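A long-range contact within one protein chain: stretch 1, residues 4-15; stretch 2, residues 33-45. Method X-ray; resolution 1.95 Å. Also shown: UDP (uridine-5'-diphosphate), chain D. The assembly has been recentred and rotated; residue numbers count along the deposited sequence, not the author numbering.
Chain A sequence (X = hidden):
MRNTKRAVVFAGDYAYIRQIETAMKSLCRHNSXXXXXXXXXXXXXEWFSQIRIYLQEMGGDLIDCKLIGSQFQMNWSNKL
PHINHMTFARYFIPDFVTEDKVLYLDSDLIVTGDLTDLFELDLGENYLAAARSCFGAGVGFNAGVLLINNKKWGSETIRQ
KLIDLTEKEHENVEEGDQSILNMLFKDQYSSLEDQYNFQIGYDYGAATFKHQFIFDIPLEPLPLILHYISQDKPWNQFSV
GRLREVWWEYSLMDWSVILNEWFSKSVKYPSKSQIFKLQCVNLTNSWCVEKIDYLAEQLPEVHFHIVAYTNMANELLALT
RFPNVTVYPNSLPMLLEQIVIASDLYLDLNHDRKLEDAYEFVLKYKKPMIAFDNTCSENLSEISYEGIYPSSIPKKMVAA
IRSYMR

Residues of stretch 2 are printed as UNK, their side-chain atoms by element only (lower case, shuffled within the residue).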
# COMPACT_ATOMS: atom_id res chain seq x y z
N THR A 4 -26.83 -11.53 -13.24
CA THR A 4 -27.14 -10.47 -12.29
C THR A 4 -25.95 -10.15 -11.38
O THR A 4 -25.11 -11.02 -11.13
CB THR A 4 -28.36 -10.86 -11.42
OG1 THR A 4 -29.32 -11.56 -12.22
CG2 THR A 4 -29.01 -9.63 -10.81
N LYS A 5 -25.88 -8.92 -10.89
CA LYS A 5 -24.80 -8.49 -10.00
C LYS A 5 -25.05 -8.85 -8.54
O LYS A 5 -26.18 -8.77 -8.04
CB LYS A 5 -24.57 -6.98 -10.10
CG LYS A 5 -23.93 -6.50 -11.40
CD LYS A 5 -23.57 -5.02 -11.28
CE LYS A 5 -22.99 -4.46 -12.57
NZ LYS A 5 -23.99 -4.40 -13.67
N ARG A 6 -23.98 -9.24 -7.85
CA ARG A 6 -24.06 -9.55 -6.42
C ARG A 6 -23.44 -8.41 -5.61
O ARG A 6 -22.28 -8.06 -5.80
CB ARG A 6 -23.35 -10.88 -6.11
CG ARG A 6 -24.08 -12.13 -6.63
CD ARG A 6 -23.81 -12.40 -8.12
NE ARG A 6 -22.39 -12.65 -8.38
CZ ARG A 6 -21.81 -13.85 -8.25
NH1 ARG A 6 -20.52 -13.99 -8.51
NH2 ARG A 6 -22.52 -14.90 -7.86
N ALA A 7 -24.23 -7.84 -4.70
CA ALA A 7 -23.79 -6.67 -3.92
C ALA A 7 -22.91 -7.02 -2.71
O ALA A 7 -23.29 -7.86 -1.88
CB ALA A 7 -24.99 -5.85 -3.48
N VAL A 8 -21.76 -6.36 -2.62
CA VAL A 8 -20.79 -6.61 -1.56
C VAL A 8 -20.27 -5.27 -1.03
O VAL A 8 -20.03 -4.35 -1.82
CB VAL A 8 -19.59 -7.43 -2.08
CG1 VAL A 8 -18.55 -7.64 -0.98
CG2 VAL A 8 -20.06 -8.77 -2.62
N VAL A 9 -20.12 -5.14 0.28
CA VAL A 9 -19.64 -3.87 0.84
C VAL A 9 -18.42 -4.04 1.75
O VAL A 9 -18.41 -4.92 2.63
CB VAL A 9 -20.79 -3.07 1.53
CG1 VAL A 9 -21.48 -3.91 2.59
CG2 VAL A 9 -20.25 -1.79 2.14
N PHE A 10 -17.39 -3.24 1.51
CA PHE A 10 -16.24 -3.16 2.41
C PHE A 10 -16.23 -1.77 3.05
O PHE A 10 -16.92 -0.86 2.58
CB PHE A 10 -14.91 -3.34 1.65
CG PHE A 10 -14.71 -4.71 1.05
CD1 PHE A 10 -15.23 -5.02 -0.20
CD2 PHE A 10 -13.96 -5.67 1.72
CE1 PHE A 10 -15.04 -6.28 -0.76
CE2 PHE A 10 -13.76 -6.93 1.17
CZ PHE A 10 -14.29 -7.23 -0.07
N ALA A 11 -15.43 -1.61 4.10
CA ALA A 11 -15.29 -0.32 4.77
C ALA A 11 -13.86 -0.17 5.27
O ALA A 11 -13.36 -1.02 6.01
CB ALA A 11 -16.26 -0.23 5.93
N GLY A 12 -13.19 0.91 4.88
CA GLY A 12 -11.82 1.11 5.31
C GLY A 12 -11.21 2.42 4.86
O GLY A 12 -11.68 3.04 3.90
N ASP A 13 -10.16 2.84 5.56
CA ASP A 13 -9.47 4.08 5.22
C ASP A 13 -8.29 3.80 4.29
O ASP A 13 -7.92 2.65 4.07
CB ASP A 13 -9.00 4.81 6.48
CG ASP A 13 -8.02 3.98 7.31
OD1 ASP A 13 -8.16 2.74 7.37
OD2 ASP A 13 -7.10 4.58 7.92
N TYR A 14 -7.69 4.88 3.77
CA TYR A 14 -6.57 4.81 2.84
C TYR A 14 -5.37 4.10 3.46
O TYR A 14 -4.60 3.43 2.77
CB TYR A 14 -6.18 6.23 2.44
CG TYR A 14 -5.20 6.36 1.28
CD1 TYR A 14 -5.05 5.36 0.33
CD2 TYR A 14 -4.45 7.52 1.13
CE1 TYR A 14 -4.15 5.51 -0.73
CE2 TYR A 14 -3.56 7.67 0.08
CZ TYR A 14 -3.41 6.67 -0.84
OH TYR A 14 -2.52 6.85 -1.88
N ALA A 15 -5.20 4.24 4.78
CA ALA A 15 -4.07 3.63 5.46
C ALA A 15 -4.18 2.11 5.42
O ALA A 15 -3.19 1.40 5.58
CB ALA A 15 -3.98 4.12 6.90
N UNK A 33 -19.17 -10.71 -11.53
CA UNK A 33 -20.43 -9.97 -11.44
C UNK A 33 -20.69 -9.41 -10.05
O UNK A 33 -21.74 -9.66 -9.45
c UNK A 33 -20.80 -12.59 -14.97
c UNK A 33 -22.07 -10.88 -14.44
n UNK A 33 -20.70 -12.40 -13.66
c UNK A 33 -21.60 -10.85 -11.88
c UNK A 33 -21.49 -11.33 -13.30
n UNK A 33 -21.62 -11.68 -15.46
N UNK A 34 -19.74 -8.63 -9.54
CA UNK A 34 -19.87 -8.08 -8.20
C UNK A 34 -20.08 -6.57 -8.22
O UNK A 34 -19.31 -5.83 -8.83
c UNK A 34 -18.64 -8.42 -7.37
c UNK A 34 -18.20 -9.89 -7.38
c UNK A 34 -19.21 -10.76 -6.66
c UNK A 34 -16.84 -10.02 -6.73
N UNK A 35 -21.14 -6.11 -7.55
CA UNK A 35 -21.31 -4.69 -7.33
C UNK A 35 -20.74 -4.39 -5.95
O UNK A 35 -21.36 -4.70 -4.92
c UNK A 35 -22.78 -4.29 -7.40
n UNK A 35 -26.25 -0.76 -7.46
c UNK A 35 -23.02 -2.80 -7.28
c UNK A 35 -24.49 -2.48 -7.50
c UNK A 35 -24.78 -0.99 -7.36
N UNK A 36 -19.54 -3.83 -5.93
CA UNK A 36 -18.82 -3.59 -4.68
C UNK A 36 -18.95 -2.15 -4.21
O UNK A 36 -18.58 -1.21 -4.93
c UNK A 36 -17.33 -3.95 -4.83
c UNK A 36 -17.16 -5.46 -5.08
c UNK A 36 -16.56 -3.55 -3.58
c UNK A 36 -15.74 -5.89 -5.35
N UNK A 37 -19.46 -1.97 -3.00
CA UNK A 37 -19.46 -0.66 -2.36
C UNK A 37 -18.24 -0.57 -1.45
O UNK A 37 -17.90 -1.56 -0.79
c UNK A 37 -23.89 0.76 -3.23
c UNK A 37 -20.73 -0.46 -1.52
c UNK A 37 -22.69 0.74 -2.55
c UNK A 37 -24.46 -0.42 -3.67
c UNK A 37 -22.03 -0.45 -2.29
o UNK A 37 -25.66 -0.38 -4.35
c UNK A 37 -22.62 -1.64 -2.72
c UNK A 37 -23.83 -1.63 -3.42
N UNK A 38 -17.58 0.58 -1.42
CA UNK A 38 -16.47 0.77 -0.48
C UNK A 38 -16.66 2.05 0.32
O UNK A 38 -16.50 3.15 -0.20
c UNK A 38 -15.12 0.80 -1.21
c UNK A 38 -13.89 1.11 -0.36
c UNK A 38 -13.80 0.16 0.82
c UNK A 38 -12.62 1.02 -1.21
N UNK A 39 -17.01 1.88 1.59
CA UNK A 39 -17.18 3.03 2.48
C UNK A 39 -15.82 3.55 2.93
O UNK A 39 -15.00 2.79 3.45
c UNK A 39 -19.56 2.77 3.52
c UNK A 39 -18.04 2.64 3.69
c UNK A 39 -20.08 1.81 2.46
c UNK A 39 -20.30 2.57 4.84
N UNK A 40 -15.58 4.84 2.71
CA UNK A 40 -14.29 5.43 3.05
C UNK A 40 -14.39 6.95 3.16
O UNK A 40 -15.41 7.53 2.80
n UNK A 40 -14.48 5.41 -0.06
o UNK A 40 -12.67 6.69 0.31
c UNK A 40 -13.23 5.07 2.00
c UNK A 40 -13.44 5.80 0.68
N UNK A 41 -13.34 7.58 3.67
CA UNK A 41 -13.29 9.04 3.77
C UNK A 41 -12.20 9.62 2.90
O UNK A 41 -12.34 10.71 2.35
n UNK A 41 -14.23 11.03 7.68
c UNK A 41 -13.78 9.79 7.57
c UNK A 41 -14.04 9.10 6.24
c UNK A 41 -13.01 9.48 5.20
o UNK A 41 -13.17 9.22 8.48
N UNK A 42 -11.09 8.89 2.78
CA UNK A 42 -9.87 9.50 2.26
C UNK A 42 -9.15 8.73 1.15
O UNK A 42 -8.01 9.05 0.83
o UNK A 42 -7.42 8.53 4.81
c UNK A 42 -8.89 9.77 3.41
c UNK A 42 -8.45 8.49 4.11
o UNK A 42 -9.13 7.44 3.96
N UNK A 43 -9.81 7.75 0.54
CA UNK A 43 -9.18 7.01 -0.56
C UNK A 43 -9.17 7.84 -1.85
O UNK A 43 -10.21 8.34 -2.29
c UNK A 43 -10.44 3.42 0.36
c UNK A 43 -9.14 4.88 -1.91
c UNK A 43 -9.84 5.63 -0.78
c UNK A 43 -9.78 4.79 0.50
N UNK A 44 -7.98 8.00 -2.45
CA UNK A 44 -7.79 8.79 -3.67
C UNK A 44 -8.63 8.32 -4.85
O UNK A 44 -8.79 7.11 -5.05
c UNK A 44 -6.69 7.58 -1.87
c UNK A 44 -6.31 8.60 -3.97
c UNK A 44 -5.68 8.41 -2.63
N UNK A 45 -9.15 9.27 -5.62
CA UNK A 45 -10.04 8.97 -6.74
C UNK A 45 -9.37 8.13 -7.83
O UNK A 45 -10.04 7.35 -8.51
c UNK A 45 -11.59 11.01 -6.49
n UNK A 45 -12.87 12.79 -7.51
c UNK A 45 -11.75 12.46 -6.88
c UNK A 45 -10.55 10.28 -7.34
o UNK A 45 -10.86 13.28 -6.63
N1 UDP D . -10.15 -0.82 9.65
C2 UDP D . -9.58 0.16 8.86
N3 UDP D . -8.36 0.72 9.19
C4 UDP D . -7.70 0.30 10.32
C5 UDP D . -8.27 -0.69 11.12
C6 UDP D . -9.55 -1.16 10.84
O2 UDP D . -10.18 0.53 7.85
O4 UDP D . -6.60 0.79 10.61
C1' UDP D . -11.45 -1.39 9.27
C2' UDP D . -11.23 -2.62 8.39
O2' UDP D . -12.26 -2.73 7.43
C3' UDP D . -11.34 -3.77 9.36
C4' UDP D . -12.36 -3.24 10.37
O4' UDP D . -12.16 -1.84 10.42
O3' UDP D . -11.78 -4.94 8.71
C5' UDP D . -12.20 -3.87 11.75
O5' UDP D . -10.83 -4.08 12.00
PA UDP D . -10.31 -5.56 12.31
O1A UDP D . -10.66 -6.39 11.14
O2A UDP D . -8.86 -5.57 12.58
O3A UDP D . -11.13 -6.03 13.62
PB UDP D . -11.34 -7.58 14.03
O1B UDP D . -12.40 -7.70 15.06
O2B UDP D . -10.07 -8.09 14.59
O3B UDP D . -11.71 -8.37 12.83
O HOH W 1 -6.32 6.79 6.33

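Position 33 carries one carbon and then a five-membered ring of three carbons and two nitrogens. It is histidine, and its CB lies 3.6 Å from Thr 4 O. The backbone does the pairing: His 33 O accepts from Arg 6 N at 2.8 Å and from Arg 6 NE at 3.2 Å, so the arginine folds back onto the carbonyl its own amide uses.

Position 34 has four carbons forked at the second, one tip 3.9 Å from Arg 6 NH1. That fork is leucine: Leu 34 shares a sheet face with Arg 6.

Position 35 is four carbons in a row ending in nitrogen, which is lysine. Its CB lies 4.0 Å from Lys 5 CD, but the extended chain leads its charged end away from stretch 1. Lys 35 N donates to Arg 6 O at 2.9 Å, and Lys 35 O accepts from Val 8 N, also at 2.9 Å.

At position 36 four carbons fork at the first, one arm two carbons long, the signature of isoleucine. Ile 36 CG2 meets the edge of the Phe 10 ring, 3.9 Å from CD1, while Ile 36 CG1 is 4.3 Å from Val 8 CB.

Position 37 shows one carbon, then a six-carbon ring bearing an oxygen: tyrosine. Its ring edge reaches Ala 7 CB, with Tyr 37 CE2 4.4 Å away, and Tyr 37 CB packs 3.9 Å from Val 9 CG2. Tyr 37 N donates to Val 8 O at 2.7 Å, and Tyr 37 O receives Phe 10 N at 2.9 Å.

Position 38 again has four carbons forked at the second, hence leucine; Leu 38 CD1 lies 3.8 Å from Phe 10 CB. Position 39 repeats the pattern on the other face and is also leucine: Leu 39 CD1 reaches Val 9 CG2 at 3.6 Å. Leu 39 N donates to Phe 10 O at 2.9 Å.

Position 40 has two carbons, the second carrying oxygen and nitrogen: asparagine. Its CB is 3.2 Å from Gly 12 O, but its amide serves its own stretch, Asn 40 OD1 accepting from the backbone N of position 43 at 3.1 Å.

Position 41, three carbons with a terminal oxygen and nitrogen, is glutamine and makes no contact. Position 42 has two carbons and two oxygens, so aspartate: Asp 42 OD1 accepts from Tyr 14 N at 2.9 Å. Position 43, forked at the first carbon with one longer arm, is isoleucine; Ile 43 CD1 is 3.8 Å from Gly 12 O. At position 44 three carbons close onto the backbone nitrogen: proline, with Pro 44 CD 3.3 Å from the centroid of the Tyr 14 ring, over its face. Position 45, another three-carbon amide, is Gln 45, out of reach.

The rule is a parallel ladder in which alternate residues supply the hydrogen bonds and both faces are packed with apolar groups. Beyond it, aspartate and proline take over, holding Tyr 14 by amide and ring.

Stretch 2 (33-45) HLKIYLLNQDIPQ
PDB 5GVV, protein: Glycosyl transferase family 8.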